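Local coordinates for alpha-glucosidase (Pseudoalteromonas sp. K8, PDB 5HQA), which cleaves alpha-glucosidic bonds as a chloride-activated family 97 glycoside hydrolase that carries calcium and binds acarbose, at residues Ile125-Val134 / Pro202-Thr210; Ile246-Leu255 / Thr442-Asn450. All coordinates share one frame; numbering follows the deposited sequence. Where two conformers were deposited one is given.

Interaction 1. Residues Ile125-Val134 / Pro202-Thr210; sequences ITKELTEFAV and PGVFQADLT
Phe132 and Phe205 form a hydrogen-bonded antiparallel pair in the N-terminal beta-sandwich, a galactose mutarotase-like domain, and illustrate how two strands can be close-packed on one face and wetter on the other. Phe132 N reaches Phe205 O at 2.7 Å, in the carbonyl plane, whereas Phe205 N meets Phe132 O at 3.0 Å from above the Phe132 carbonyl plane. Both aromatic side chains turn to the buried face, where Met195, Leu197 and Ile231 pack on Phe132 and Leu162 on Phe205. Phe132 O sits at the edge of the Phe205 ring, in its plane, and Val134 CG2 closes on Phe205 CD1 at 4.1 Å.

The opposite face is partly exposed. There Glu131, its CG anti to the carbonyl carbon (chi1 -65°), extends its carboxylate past Val204, with Glu131 CD 3.7 Å from Val204 CG1. Glu131 OE1 accepts from Ala37 N, while a water joins OE2 to Gln206 NE2 and Leu129 O.

The axis of 204-209 lies 4.5 Å from that of 131-134 but 6.3 Å from that of 125-128. Leu209 still leans on Glu128, whose carboxylate binds Arg229 and Tyr192, but here a water accepts from Glu128 N and Leu209 N and donates to Ala207 O at 2.8 Å.

Interaction 2. Residues Ile246-Leu255 / Thr442-Asn450; sequences ILNLNEPNKL and TGLRRTYPN
Asn250 ND2 gives both its hydrogens to backbone carbonyls, Thr442 O at 2.9 Å across the contact and Ile246 O at 2.8 Å within its own segment, each near the plane of the amide. This bond pair fastens the end of helix 245-248, in the N-terminal domain, to the residue that leads into a type I beta turn, Gly443 to Arg446, in the loop between barrel strands 432-435 and 451-454. Gly443, with no side chain, lets the amide lie against its backbone.

Two arginines of the turn then receive the helix end differently. Leu247 CD2 stands 3.7 Å above the plane of the Arg445 guanidinium, over its centre, while the charge of Arg445 is met by Glu72. Arg446 runs out extended, its CG anti to the backbone N (chi1 175°), and NH1 donates to Leu247 O at 3.2 Å; Asn250 N reaches the same oxygen from the other face of its plane. Waters in the guanidinium plane bind NH1 and NE, the Glu251-Pro252 peptide covers one face, and Trp66 adds a cation-pi contact.

Just after the turn, Thr447 holds the loop that follows helix 245-248 at two points. Its OG1 donates to Glu251 O (2.7 Å) and accepts from a water shared with Asn250 OD1 and Glu251 N; its O takes a nearly straight bond from Lys254 N, 2.8 Å and 176°, on a lone pair. The aliphatic part of Lys254 lies alongside Thr447 CG2.

An Asx turn completes the join: Asn253 OD1 accepts from Leu255 N at 2.7 Å. Leu255 is thereby set beside Tyr448 and Pro449. Asn450 ND2 donates to Ile431 O, but Asn450 OD1, buried without a polar partner in the model, lies 3.3 Å from Leu255 CD1.

Interactions 1 and 2 contrast pairing inside a domain with joining between domains. Interaction 1 lies wholly in the N-terminal sandwich, and repeating backbone bonds carry it; its side chains mainly sort themselves between a buried and a wetter face. Interaction 2 brings the chain leaving that sandwich against a loop of the catalytic barrel, and with no shared strand it relies mainly on side-chain donors reaching backbone carbonyls, with one backbone-to-backbone bond. Both are largely buried, though 246-255 is exposed at Glu251, Pro252 and Lys254. Their centres are 25 Å apart and their nearest atoms about 11 Å, yet strand 224-234 touches both, packing against Phe132 in one and Ile246 in the other.

Interaction 1. Residues Ile125-Val134 / Pro202-Thr210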
ATOM      1  N   ILE A 125       7.282 -14.634  22.064  1.00 12.59           N
ATOM      2  CA  ILE A 125       8.285 -14.873  21.040  1.00 13.20           C
ATOM      3  C   ILE A 125       9.321 -13.760  21.098  1.00 15.50           C
ATOM      4  O   ILE A 125       8.979 -12.570  21.082  1.00 14.22           O
ATOM      5  CB  ILE A 125       7.636 -14.944  19.653  1.00 13.75           C
ATOM      6  CG1 ILE A 125       6.659 -16.113  19.572  1.00 12.69           C
ATOM      7  CG2 ILE A 125       8.707 -15.028  18.546  1.00 11.18           C
ATOM      8  CD1 ILE A 125       5.796 -16.042  18.338  1.00 12.17           C
ATOM      9  N   THR A 126      10.597 -14.145  21.172  1.00 14.44           N
ATOM     10  CA  THR A 126      11.687 -13.189  21.099  1.00 14.63           C
ATOM     11  C   THR A 126      12.419 -13.230  19.770  1.00 16.73           C
ATOM     12  O   THR A 126      13.094 -12.256  19.430  1.00 16.57           O
ATOM     13  CB  THR A 126      12.692 -13.430  22.230  1.00 14.64           C
ATOM     14  OG1 THR A 126      13.105 -14.800  22.204  1.00 16.31           O
ATOM     15  CG2 THR A 126      12.045 -13.127  23.581  1.00 13.23           C
ATOM     16  N   LYS A 127      12.302 -14.321  19.015  1.00 13.74           N
ATOM     17  CA  LYS A 127      12.887 -14.366  17.681  1.00 14.47           C
ATOM     18  C   LYS A 127      12.120 -15.373  16.844  1.00 13.55           C
ATOM     19  O   LYS A 127      11.828 -16.476  17.313  1.00 15.84           O
ATOM     20  CB  LYS A 127      14.376 -14.739  17.726  1.00 17.65           C
ATOM     21  CG  LYS A 127      15.088 -14.540  16.390  1.00 26.44           C
ATOM     22  CD  LYS A 127      16.596 -14.667  16.522  1.00 30.80           C
ATOM     23  CE  LYS A 127      17.134 -13.682  17.549  0.82 34.79           C
ATOM     24  NZ  LYS A 127      16.912 -12.265  17.165  0.93 39.84           N
ATOM     25  N   GLU A 128      11.786 -14.988  15.620  1.00 11.59           N
ATOM     26  CA  GLU A 128      11.334 -15.929  14.607  1.00 13.04           C
ATOM     27  C   GLU A 128      12.546 -16.264  13.740  1.00 14.66           C
ATOM     28  O   GLU A 128      13.192 -15.356  13.205  1.00 14.51           O
ATOM     29  CB  GLU A 128      10.195 -15.340  13.770  1.00 12.45           C
ATOM     30  CG  GLU A 128       9.660 -16.333  12.750  1.00 13.95           C
ATOM     31  CD  GLU A 128       8.512 -15.791  11.918  1.00 15.11           C
ATOM     32  OE1 GLU A 128       7.682 -15.019  12.461  1.00 14.77           O
ATOM     33  OE2 GLU A 128       8.435 -16.150  10.718  1.00 13.04           O
ATOM     34  N   LEU A 129      12.874 -17.553  13.632  1.00 12.06           N
ATOM     35  CA  LEU A 129      14.110 -17.976  12.977  1.00 12.03           C
ATOM     36  C   LEU A 129      13.994 -18.055  11.458  1.00 13.64           C
ATOM     37  O   LEU A 129      15.003 -18.322  10.794  1.00 14.05           O
ATOM     38  CB  LEU A 129      14.557 -19.332  13.531  1.00 11.34           C
ATOM     39  CG  LEU A 129      14.843 -19.341  15.037  1.00 14.05           C
ATOM     40  CD1 LEU A 129      15.258 -20.736  15.492  1.00 15.57           C
ATOM     41  CD2 LEU A 129      15.922 -18.318  15.394  1.00 15.71           C
ATOM     42  N   THR A 130      12.796 -17.840  10.909  1.00 10.96           N
ATOM     43  CA  THR A 130      12.548 -17.865   9.473  1.00  9.45           C
ATOM     44  C   THR A 130      13.623 -17.122   8.696  1.00 10.38           C
ATOM     45  O   THR A 130      13.928 -15.962   8.989  1.00  9.82           O
ATOM     46  CB  THR A 130      11.198 -17.214   9.190  1.00 12.05           C
ATOM     47  OG1 THR A 130      10.204 -17.840  10.000  1.00 12.29           O
ATOM     48  CG2 THR A 130      10.836 -17.325   7.688  1.00 12.62           C
ATOM     49  N   GLU A 131      14.166 -17.781   7.676  1.00  9.26           N
ATOM     50  CA  GLU A 131      15.131 -17.159   6.784  1.00  9.58           C
ATOM     51  C   GLU A 131      14.616 -17.173   5.351  1.00 10.22           C
ATOM     52  O   GLU A 131      13.711 -17.938   4.991  1.00  9.63           O
ATOM     53  CB  GLU A 131      16.499 -17.866   6.841  1.00 10.78           C
ATOM     54  CG  GLU A 131      17.213 -17.764   8.191  1.00 10.96           C
ATOM     55  CD  GLU A 131      18.392 -18.727   8.297  1.00 14.89           C
ATOM     56  OE1 GLU A 131      18.492 -19.666   7.458  1.00 13.46           O
ATOM     57  OE2 GLU A 131      19.218 -18.559   9.228  1.00 13.97           O
ATOM     58  N   PHE A 132      15.219 -16.300   4.542  1.00 10.17           N
ATOM     59  CA  PHE A 132      15.086 -16.279   3.085  1.00  9.45           C
ATOM     60  C   PHE A 132      16.524 -16.209   2.576  1.00 11.81           C
ATOM     61  O   PHE A 132      17.093 -15.119   2.467  1.00 11.23           O
ATOM     62  CB  PHE A 132      14.249 -15.080   2.616  1.00  9.87           C
ATOM     63  CG  PHE A 132      12.924 -14.947   3.332  1.00 10.62           C
ATOM     64  CD1 PHE A 132      12.842 -14.293   4.550  1.00 10.39           C
ATOM     65  CD2 PHE A 132      11.765 -15.488   2.788  1.00 12.12           C
ATOM     66  CE1 PHE A 132      11.627 -14.176   5.210  1.00 11.19           C
ATOM     67  CE2 PHE A 132      10.555 -15.373   3.437  1.00 11.98           C
ATOM     68  CZ  PHE A 132      10.484 -14.717   4.654  1.00 11.64           C
ATOM     69  N   ALA A 133      17.135 -17.362   2.314  1.00  9.61           N
ATOM     70  CA  ALA A 133      18.533 -17.409   1.889  1.00 11.28           C
ATOM     71  C   ALA A 133      18.580 -17.321   0.366  1.00 13.90           C
ATOM     72  O   ALA A 133      18.269 -18.293  -0.334  1.00 13.82           O
ATOM     73  CB  ALA A 133      19.222 -18.674   2.396  1.00 10.57           C
ATOM     74  N   VAL A 134      18.978 -16.165  -0.147  1.00 10.79           N
ATOM     75  CA  VAL A 134      18.966 -15.934  -1.588  1.00 10.59           C
ATOM     76  C   VAL A 134      20.201 -16.561  -2.220  1.00 13.77           C
ATOM     77  O   VAL A 134      21.338 -16.291  -1.805  1.00 13.98           O
ATOM     78  CB  VAL A 134      18.894 -14.432  -1.896  1.00 10.68           C
ATOM     79  CG1 VAL A 134      18.912 -14.206  -3.406  1.00  9.54           C
ATOM     80  CG2 VAL A 134      17.648 -13.841  -1.278  1.00 10.77           C
ATOM     81  N   PRO A 202      25.974 -13.435   4.285  1.00 14.80           N
ATOM     82  CA  PRO A 202      25.622 -12.805   3.000  1.00 14.84           C
ATOM     83  C   PRO A 202      24.487 -13.530   2.289  1.00 13.28           C
ATOM     84  O   PRO A 202      24.523 -14.750   2.106  1.00 14.68           O
ATOM     85  CB  PRO A 202      26.927 -12.882   2.204  1.00 16.09           C
ATOM     86  CG  PRO A 202      27.990 -12.815   3.276  1.00 18.32           C
ATOM     87  CD  PRO A 202      27.431 -13.640   4.412  1.00 16.10           C
ATOM     88  N   GLY A 203      23.463 -12.763   1.902  1.00 10.91           N
ATOM     89  CA  GLY A 203      22.293 -13.293   1.227  1.00 12.35           C
ATOM     90  C   GLY A 203      21.267 -13.969   2.117  1.00 14.59           C
ATOM     91  O   GLY A 203      20.195 -14.350   1.619  1.00 14.74           O
ATOM     92  N   VAL A 204      21.539 -14.135   3.409  1.00  9.47           N
ATOM     93  CA  VAL A 204      20.631 -14.839   4.310  1.00 10.70           C
ATOM     94  C   VAL A 204      19.809 -13.787   5.047  1.00 12.49           C
ATOM     95  O   VAL A 204      20.275 -13.186   6.023  1.00 12.71           O
ATOM     96  CB  VAL A 204      21.379 -15.747   5.289  1.00 11.20           C
ATOM     97  CG1 VAL A 204      20.375 -16.499   6.164  1.00  9.41           C
ATOM     98  CG2 VAL A 204      22.295 -16.711   4.542  1.00 11.54           C
ATOM     99  N   PHE A 205      18.573 -13.567   4.602  1.00 10.32           N
ATOM    100  CA  PHE A 205      17.704 -12.589   5.248  1.00  9.88           C
ATOM    101  C   PHE A 205      16.884 -13.280   6.332  1.00 13.53           C
ATOM    102  O   PHE A 205      16.084 -14.176   6.040  1.00 14.59           O
ATOM    103  CB  PHE A 205      16.818 -11.905   4.212  1.00  8.96           C
ATOM    104  CG  PHE A 205      17.594 -11.040   3.275  1.00 11.25           C
ATOM    105  CD1 PHE A 205      18.153 -11.574   2.119  1.00 12.33           C
ATOM    106  CD2 PHE A 205      17.833  -9.707   3.582  1.00 10.86           C
ATOM    107  CE1 PHE A 205      18.905 -10.777   1.259  1.00 11.10           C
ATOM    108  CE2 PHE A 205      18.585  -8.900   2.733  1.00 10.52           C
ATOM    109  CZ  PHE A 205      19.126  -9.434   1.568  1.00 11.42           C
ATOM    110  N   GLN A 206      17.098 -12.878   7.581  1.00  9.65           N
ATOM    111  CA  GLN A 206      16.396 -13.473   8.708  1.00  9.92           C
ATOM    112  C   GLN A 206      15.236 -12.577   9.122  1.00 10.90           C
ATOM    113  O   GLN A 206      15.366 -11.349   9.132  1.00 10.00           O
ATOM    114  CB  GLN A 206      17.353 -13.675   9.882  1.00 10.53           C
ATOM    115  CG  GLN A 206      16.810 -14.509  11.030  1.00 11.12           C
ATOM    116  CD  GLN A 206      17.811 -14.551  12.174  1.00 16.38           C
ATOM    117  OE1 GLN A 206      18.279 -13.507  12.633  1.00 17.81           O
ATOM    118  NE2 GLN A 206      18.160 -15.744  12.621  1.00 18.73           N
ATOM    119  N   ALA A 207      14.095 -13.197   9.436  1.00 10.54           N
ATOM    120  CA  ALA A 207      12.970 -12.458   9.999  1.00 11.22           C
ATOM    121  C   ALA A 207      13.412 -11.716  11.253  1.00 13.60           C
ATOM    122  O   ALA A 207      14.065 -12.286  12.136  1.00 13.97           O
ATOM    123  CB  ALA A 207      11.812 -13.405  10.327  1.00 12.13           C
ATOM    124  N   ASP A 208      13.068 -10.435  11.318  1.00 11.28           N
ATOM    125  CA  ASP A 208      13.426  -9.566  12.436  1.00 11.40           C
ATOM    126  C   ASP A 208      12.120  -8.905  12.874  1.00 11.24           C
ATOM    127  O   ASP A 208      11.663  -7.952  12.241  1.00 11.52           O
ATOM    128  CB  ASP A 208      14.484  -8.555  11.990  1.00 13.14           C
ATOM    129  CG  ASP A 208      15.029  -7.716  13.134  1.00 19.15           C
ATOM    130  OD1 ASP A 208      14.252  -7.354  14.046  1.00 17.93           O
ATOM    131  OD2 ASP A 208      16.243  -7.395  13.106  1.00 22.01           O
ATOM    132  N   LEU A 209      11.491  -9.438  13.919  1.00 10.55           N
ATOM    133  CA  LEU A 209      10.154  -8.998  14.304  1.00 11.09           C
ATOM    134  C   LEU A 209      10.234  -7.691  15.081  1.00 11.89           C
ATOM    135  O   LEU A 209      11.036  -7.561  16.005  1.00 12.50           O
ATOM    136  CB  LEU A 209       9.461 -10.068  15.148  1.00  9.50           C
ATOM    137  CG  LEU A 209       9.244 -11.406  14.439  1.00  9.60           C
ATOM    138  CD1 LEU A 209       8.441 -12.333  15.330  1.00 11.13           C
ATOM    139  CD2 LEU A 209       8.525 -11.210  13.095  1.00  9.36           C
ATOM    140  N   THR A 210       9.395  -6.732  14.722  1.00 10.04           N
ATOM    141  CA  THR A 210       9.436  -5.436  15.393  1.00 10.17           C
ATOM    142  C   THR A 210       8.904  -5.569  16.815  1.00  9.76           C
ATOM    143  O   THR A 210       7.765  -6.009  17.000  1.00 11.37           O
ATOM    144  CB  THR A 210       8.627  -4.423  14.599  1.00 11.05           C
ATOM    145  OG1 THR A 210       9.202  -4.298  13.294  1.00 10.76           O
ATOM    146  CG2 THR A 210       8.665  -3.077  15.294  1.00 10.48           C
TER
HETATM  147  O   HOH W   1      12.773 -12.387  14.570  1.00 17.16           O
HETATM  148  O   HOH W   2      17.560 -18.340  11.536  1.00 14.42           O
HETATM  149  O   HOH W   3      22.493 -16.745   0.855  1.00 22.61           O

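Interaction 2. Residues Ile246-Leu255 / Thr442-Asn450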
ATOM      1  N   ILE A 246      -1.194 -11.822  -2.418  1.00 12.09           N
ATOM      2  CA  ILE A 246      -1.419 -11.199  -1.111  1.00 10.69           C
ATOM      3  C   ILE A 246      -2.894 -11.286  -0.729  1.00 12.35           C
ATOM      4  O   ILE A 246      -3.241 -11.713   0.380  1.00 14.43           O
ATOM      5  CB  ILE A 246      -0.921  -9.741  -1.097  1.00 11.92           C
ATOM      6  CG1 ILE A 246       0.592  -9.677  -1.363  1.00 13.18           C
ATOM      7  CG2 ILE A 246      -1.247  -9.088   0.247  1.00 11.42           C
ATOM      8  CD1 ILE A 246       1.430 -10.514  -0.394  1.00 14.82           C
ATOM      9  N   LEU A 247      -3.789 -10.899  -1.641  1.00 10.84           N
ATOM     10  CA  LEU A 247      -5.216 -11.021  -1.350  1.00 11.32           C
ATOM     11  C   LEU A 247      -5.616 -12.468  -1.113  1.00 13.04           C
ATOM     12  O   LEU A 247      -6.415 -12.759  -0.214  1.00 12.46           O
ATOM     13  CB  LEU A 247      -6.048 -10.446  -2.493  1.00 12.28           C
ATOM     14  CG  LEU A 247      -6.088  -8.922  -2.634  1.00 13.61           C
ATOM     15  CD1 LEU A 247      -6.810  -8.575  -3.932  1.00 15.11           C
ATOM     16  CD2 LEU A 247      -6.793  -8.291  -1.440  1.00 14.29           C
ATOM     17  N   ASN A 248      -5.093 -13.391  -1.928  1.00 13.51           N
ATOM     18  CA  ASN A 248      -5.518 -14.788  -1.827  1.00 14.40           C
ATOM     19  C   ASN A 248      -5.129 -15.422  -0.502  1.00 16.34           C
ATOM     20  O   ASN A 248      -5.728 -16.430  -0.107  1.00 15.88           O
ATOM     21  CB  ASN A 248      -4.937 -15.606  -2.977  1.00 12.97           C
ATOM     22  CG  ASN A 248      -5.832 -15.589  -4.199  1.00 15.43           C
ATOM     23  OD1 ASN A 248      -7.057 -15.541  -4.073  1.00 15.38           O
ATOM     24  ND2 ASN A 248      -5.234 -15.624  -5.385  1.00 13.27           N
ATOM     25  N   LEU A 249      -4.147 -14.864   0.195  1.00 13.09           N
ATOM     26  CA  LEU A 249      -3.729 -15.434   1.465  1.00 13.05           C
ATOM     27  C   LEU A 249      -4.492 -14.858   2.648  1.00 15.52           C
ATOM     28  O   LEU A 249      -4.261 -15.283   3.779  1.00 18.50           O
ATOM     29  CB  LEU A 249      -2.225 -15.235   1.654  1.00 12.44           C
ATOM     30  CG  LEU A 249      -1.384 -16.082   0.699  1.00 13.92           C
ATOM     31  CD1 LEU A 249       0.073 -15.777   0.907  1.00 14.15           C
ATOM     32  CD2 LEU A 249      -1.648 -17.584   0.913  1.00 14.19           C
ATOM     33  N   ASN A 250      -5.397 -13.913   2.424  1.00 11.81           N
ATOM     34  CA  ASN A 250      -6.186 -13.345   3.505  1.00 11.90           C
ATOM     35  C   ASN A 250      -7.537 -14.039   3.637  1.00 16.02           C
ATOM     36  O   ASN A 250      -8.046 -14.659   2.696  1.00 14.77           O
ATOM     37  CB  ASN A 250      -6.382 -11.847   3.287  1.00 11.79           C
ATOM     38  CG  ASN A 250      -5.202 -11.050   3.781  1.00 15.62           C
ATOM     39  OD1 ASN A 250      -5.195 -10.586   4.925  1.00 14.42           O
ATOM     40  ND2 ASN A 250      -4.167 -10.937   2.948  1.00 10.88           N
ATOM     41  N   GLU A 251      -8.114 -13.923   4.835  0.50 16.96           N
ATOM     42  CA  GLU A 251      -9.419 -14.507   5.102  0.50 18.88           C
ATOM     43  C   GLU A 251     -10.504 -13.751   4.336  0.50 17.69           C
ATOM     44  O   GLU A 251     -10.372 -12.550   4.078  0.50 17.25           O
ATOM     45  CB  GLU A 251      -9.739 -14.469   6.595  0.50 20.70           C
ATOM     46  CG  GLU A 251      -8.786 -15.248   7.479  0.50 22.99           C
ATOM     47  CD  GLU A 251      -9.270 -15.325   8.917  0.50 27.11           C
ATOM     48  OE1 GLU A 251     -10.190 -16.122   9.204  0.50 30.27           O
ATOM     49  OE2 GLU A 251      -8.738 -14.573   9.759  0.50 31.61           O
ATOM     50  N   PRO A 252     -11.592 -14.428   3.973  1.00 17.57           N
ATOM     51  CA  PRO A 252     -12.685 -13.739   3.275  1.00 14.80           C
ATOM     52  C   PRO A 252     -13.331 -12.657   4.133  1.00 18.25           C
ATOM     53  O   PRO A 252     -13.275 -12.679   5.367  1.00 16.37           O
ATOM     54  CB  PRO A 252     -13.681 -14.867   2.970  1.00 16.50           C
ATOM     55  CG  PRO A 252     -12.880 -16.119   3.048  1.00 19.24           C
ATOM     56  CD  PRO A 252     -11.822 -15.877   4.082  1.00 16.01           C
ATOM     57  N   ASN A 253     -13.967 -11.709   3.445  1.00 17.58           N
ATOM     58  CA  ASN A 253     -14.717 -10.603   4.031  1.00 17.43           C
ATOM     59  C   ASN A 253     -15.501 -11.018   5.271  1.00 18.86           C
ATOM     60  O   ASN A 253     -16.329 -11.934   5.223  1.00 17.57           O
ATOM     61  CB  ASN A 253     -15.673 -10.041   2.974  1.00 16.03           C
ATOM     62  CG  ASN A 253     -16.636  -9.005   3.539  1.00 19.70           C
ATOM     63  OD1 ASN A 253     -16.309  -8.272   4.473  1.00 19.51           O
ATOM     64  ND2 ASN A 253     -17.831  -8.939   2.966  1.00 19.76           N
ATOM     65  N   LYS A 254     -15.245 -10.327   6.383  1.00 18.75           N
ATOM     66  CA  LYS A 254     -15.957 -10.547   7.635  1.00 20.14           C
ATOM     67  C   LYS A 254     -17.006  -9.480   7.931  1.00 24.81           C
ATOM     68  O   LYS A 254     -17.666  -9.556   8.977  1.00 24.59           O
ATOM     69  CB  LYS A 254     -14.969 -10.613   8.802  1.00 16.37           C
ATOM     70  CG  LYS A 254     -14.084 -11.853   8.825  1.00 21.16           C
ATOM     71  CD  LYS A 254     -13.192 -11.854  10.079  1.00 22.63           C
ATOM     72  CE  LYS A 254     -12.110 -12.932  10.032  1.00 24.03           C
ATOM     73  NZ  LYS A 254     -12.654 -14.276   9.726  1.00 30.17           N
ATOM     74  N   LEU A 255     -17.190  -8.494   7.051  1.00 20.67           N
ATOM     75  CA  LEU A 255     -18.073  -7.370   7.340  1.00 20.68           C
ATOM     76  C   LEU A 255     -19.421  -7.465   6.635  1.00 21.47           C
ATOM     77  O   LEU A 255     -20.216  -6.525   6.717  1.00 23.44           O
ATOM     78  CB  LEU A 255     -17.385  -6.049   6.982  1.00 19.09           C
ATOM     79  CG  LEU A 255     -16.133  -5.720   7.799  1.00 19.93           C
ATOM     80  CD1 LEU A 255     -15.564  -4.380   7.386  1.00 18.69           C
ATOM     81  CD2 LEU A 255     -16.444  -5.727   9.293  1.00 21.66           C
ATOM     82  N   THR A 442      -1.009  -5.674   4.180  1.00  9.47           N
ATOM     83  CA  THR A 442      -0.764  -7.109   4.046  1.00  9.57           C
ATOM     84  C   THR A 442      -2.003  -7.831   3.525  1.00 13.47           C
ATOM     85  O   THR A 442      -2.148  -9.043   3.732  1.00 13.28           O
ATOM     86  CB  THR A 442      -0.281  -7.727   5.368  1.00 10.68           C
ATOM     87  OG1 THR A 442      -1.273  -7.556   6.388  1.00 11.14           O
ATOM     88  CG2 THR A 442       1.017  -7.044   5.824  1.00  9.41           C
ATOM     89  N   GLY A 443      -2.890  -7.107   2.838  1.00 10.97           N
ATOM     90  CA  GLY A 443      -4.056  -7.697   2.205  1.00 10.44           C
ATOM     91  C   GLY A 443      -5.312  -7.734   3.047  1.00 12.77           C
ATOM     92  O   GLY A 443      -6.298  -8.354   2.627  1.00 12.62           O
ATOM     93  N   LEU A 444      -5.324  -7.084   4.213  1.00 12.02           N
ATOM     94  CA  LEU A 444      -6.474  -7.196   5.100  1.00 13.92           C
ATOM     95  C   LEU A 444      -7.725  -6.504   4.556  1.00 13.36           C
ATOM     96  O   LEU A 444      -8.819  -6.754   5.079  1.00 14.41           O
ATOM     97  CB  LEU A 444      -6.115  -6.643   6.483  1.00 13.38           C
ATOM     98  CG  LEU A 444      -5.200  -7.565   7.290  1.00 12.70           C
ATOM     99  CD1 LEU A 444      -4.565  -6.815   8.451  1.00 14.00           C
ATOM    100  CD2 LEU A 444      -6.010  -8.758   7.792  1.00 13.94           C
ATOM    101  N   ARG A 445      -7.601  -5.662   3.521  1.00 11.82           N
ATOM    102  CA  ARG A 445      -8.789  -5.122   2.861  1.00 12.57           C
ATOM    103  C   ARG A 445      -9.721  -6.223   2.356  1.00 14.13           C
ATOM    104  O   ARG A 445     -10.921  -5.977   2.185  1.00 14.15           O
ATOM    105  CB  ARG A 445      -8.387  -4.207   1.692  1.00 11.72           C
ATOM    106  CG  ARG A 445      -7.589  -4.928   0.592  1.00 12.05           C
ATOM    107  CD  ARG A 445      -7.086  -3.955  -0.475  1.00 12.69           C
ATOM    108  NE  ARG A 445      -6.031  -4.534  -1.315  1.00 12.55           N
ATOM    109  CZ  ARG A 445      -6.133  -4.757  -2.629  1.00 13.33           C
ATOM    110  NH1 ARG A 445      -7.255  -4.468  -3.296  1.00 10.98           N
ATOM    111  NH2 ARG A 445      -5.095  -5.267  -3.290  1.00 12.77           N
ATOM    112  N   ARG A 446      -9.211  -7.428   2.094  1.00 12.05           N
ATOM    113  CA  ARG A 446     -10.113  -8.513   1.726  1.00 12.64           C
ATOM    114  C   ARG A 446     -11.039  -8.853   2.884  1.00 14.69           C
ATOM    115  O   ARG A 446     -12.254  -9.011   2.707  1.00 15.68           O
ATOM    116  CB  ARG A 446      -9.332  -9.753   1.302  1.00 12.64           C
ATOM    117  CG  ARG A 446     -10.284 -10.921   1.025  1.00 13.33           C
ATOM    118  CD  ARG A 446      -9.573 -12.194   0.653  1.00 13.43           C
ATOM    119  NE  ARG A 446     -10.537 -13.175   0.178  1.00 14.31           N
ATOM    120  CZ  ARG A 446     -10.214 -14.385  -0.267  1.00 16.80           C
ATOM    121  NH1 ARG A 446      -8.943 -14.763  -0.302  1.00 15.48           N
ATOM    122  NH2 ARG A 446     -11.163 -15.212  -0.683  1.00 15.64           N
ATOM    123  N   THR A 447     -10.472  -8.960   4.083  1.00 13.76           N
ATOM    124  CA  THR A 447     -11.214  -9.363   5.270  1.00 15.29           C
ATOM    125  C   THR A 447     -12.061  -8.219   5.815  1.00 15.88           C
ATOM    126  O   THR A 447     -13.171  -8.445   6.314  1.00 15.32           O
ATOM    127  CB  THR A 447     -10.225  -9.840   6.333  1.00 15.69           C
ATOM    128  OG1 THR A 447      -9.261 -10.711   5.721  1.00 15.96           O
ATOM    129  CG2 THR A 447     -10.944 -10.579   7.445  1.00 14.06           C
ATOM    130  N   TYR A 448     -11.536  -6.993   5.736  1.00 14.23           N
ATOM    131  CA  TYR A 448     -12.177  -5.786   6.260  1.00 15.97           C
ATOM    132  C   TYR A 448     -12.214  -4.764   5.138  1.00 15.66           C
ATOM    133  O   TYR A 448     -11.345  -3.887   5.053  1.00 15.35           O
ATOM    134  CB  TYR A 448     -11.426  -5.241   7.475  1.00 14.81           C
ATOM    135  CG  TYR A 448     -11.307  -6.278   8.556  1.00 16.74           C
ATOM    136  CD1 TYR A 448     -12.378  -6.553   9.398  1.00 20.32           C
ATOM    137  CD2 TYR A 448     -10.145  -7.018   8.706  1.00 16.33           C
ATOM    138  CE1 TYR A 448     -12.286  -7.523  10.382  1.00 19.50           C
ATOM    139  CE2 TYR A 448     -10.042  -7.986   9.688  1.00 19.37           C
ATOM    140  CZ  TYR A 448     -11.116  -8.235  10.517  1.00 20.54           C
ATOM    141  OH  TYR A 448     -11.008  -9.202  11.487  1.00 24.59           O
ATOM    142  N   PRO A 449     -13.206  -4.855   4.250  1.00 14.28           N
ATOM    143  CA  PRO A 449     -13.205  -4.012   3.050  1.00 13.14           C
ATOM    144  C   PRO A 449     -13.414  -2.529   3.312  1.00 14.92           C
ATOM    145  O   PRO A 449     -13.413  -1.759   2.346  1.00 15.89           O
ATOM    146  CB  PRO A 449     -14.362  -4.586   2.225  1.00 13.75           C
ATOM    147  CG  PRO A 449     -14.486  -6.026   2.704  1.00 14.31           C
ATOM    148  CD  PRO A 449     -14.185  -5.954   4.165  1.00 13.97           C
ATOM    149  N   ASN A 450     -13.585  -2.080   4.553  1.00 13.20           N
ATOM    150  CA  ASN A 450     -13.600  -0.642   4.796  1.00 13.05           C
ATOM    151  C   ASN A 450     -12.205  -0.078   5.024  1.00 12.97           C
ATOM    152  O   ASN A 450     -12.061   1.140   5.170  1.00 14.23           O
ATOM    153  CB  ASN A 450     -14.499  -0.298   5.987  1.00 13.55           C
ATOM    154  CG  ASN A 450     -13.929  -0.770   7.292  1.00 15.85           C
ATOM    155  OD1 ASN A 450     -13.426  -1.889   7.387  1.00 15.89           O
ATOM    156  ND2 ASN A 450     -13.970   0.085   8.307  1.00 16.12           N
TER
HETATM  157  O   HOH W   4      -8.498 -17.230  -1.736  1.00 29.66           O
HETATM  158  O   HOH W   5      -7.030 -11.916   6.538  1.00 13.39           O
HETATM  159  O   HOH W   6     -13.447 -12.088   0.569  1.00 16.22           O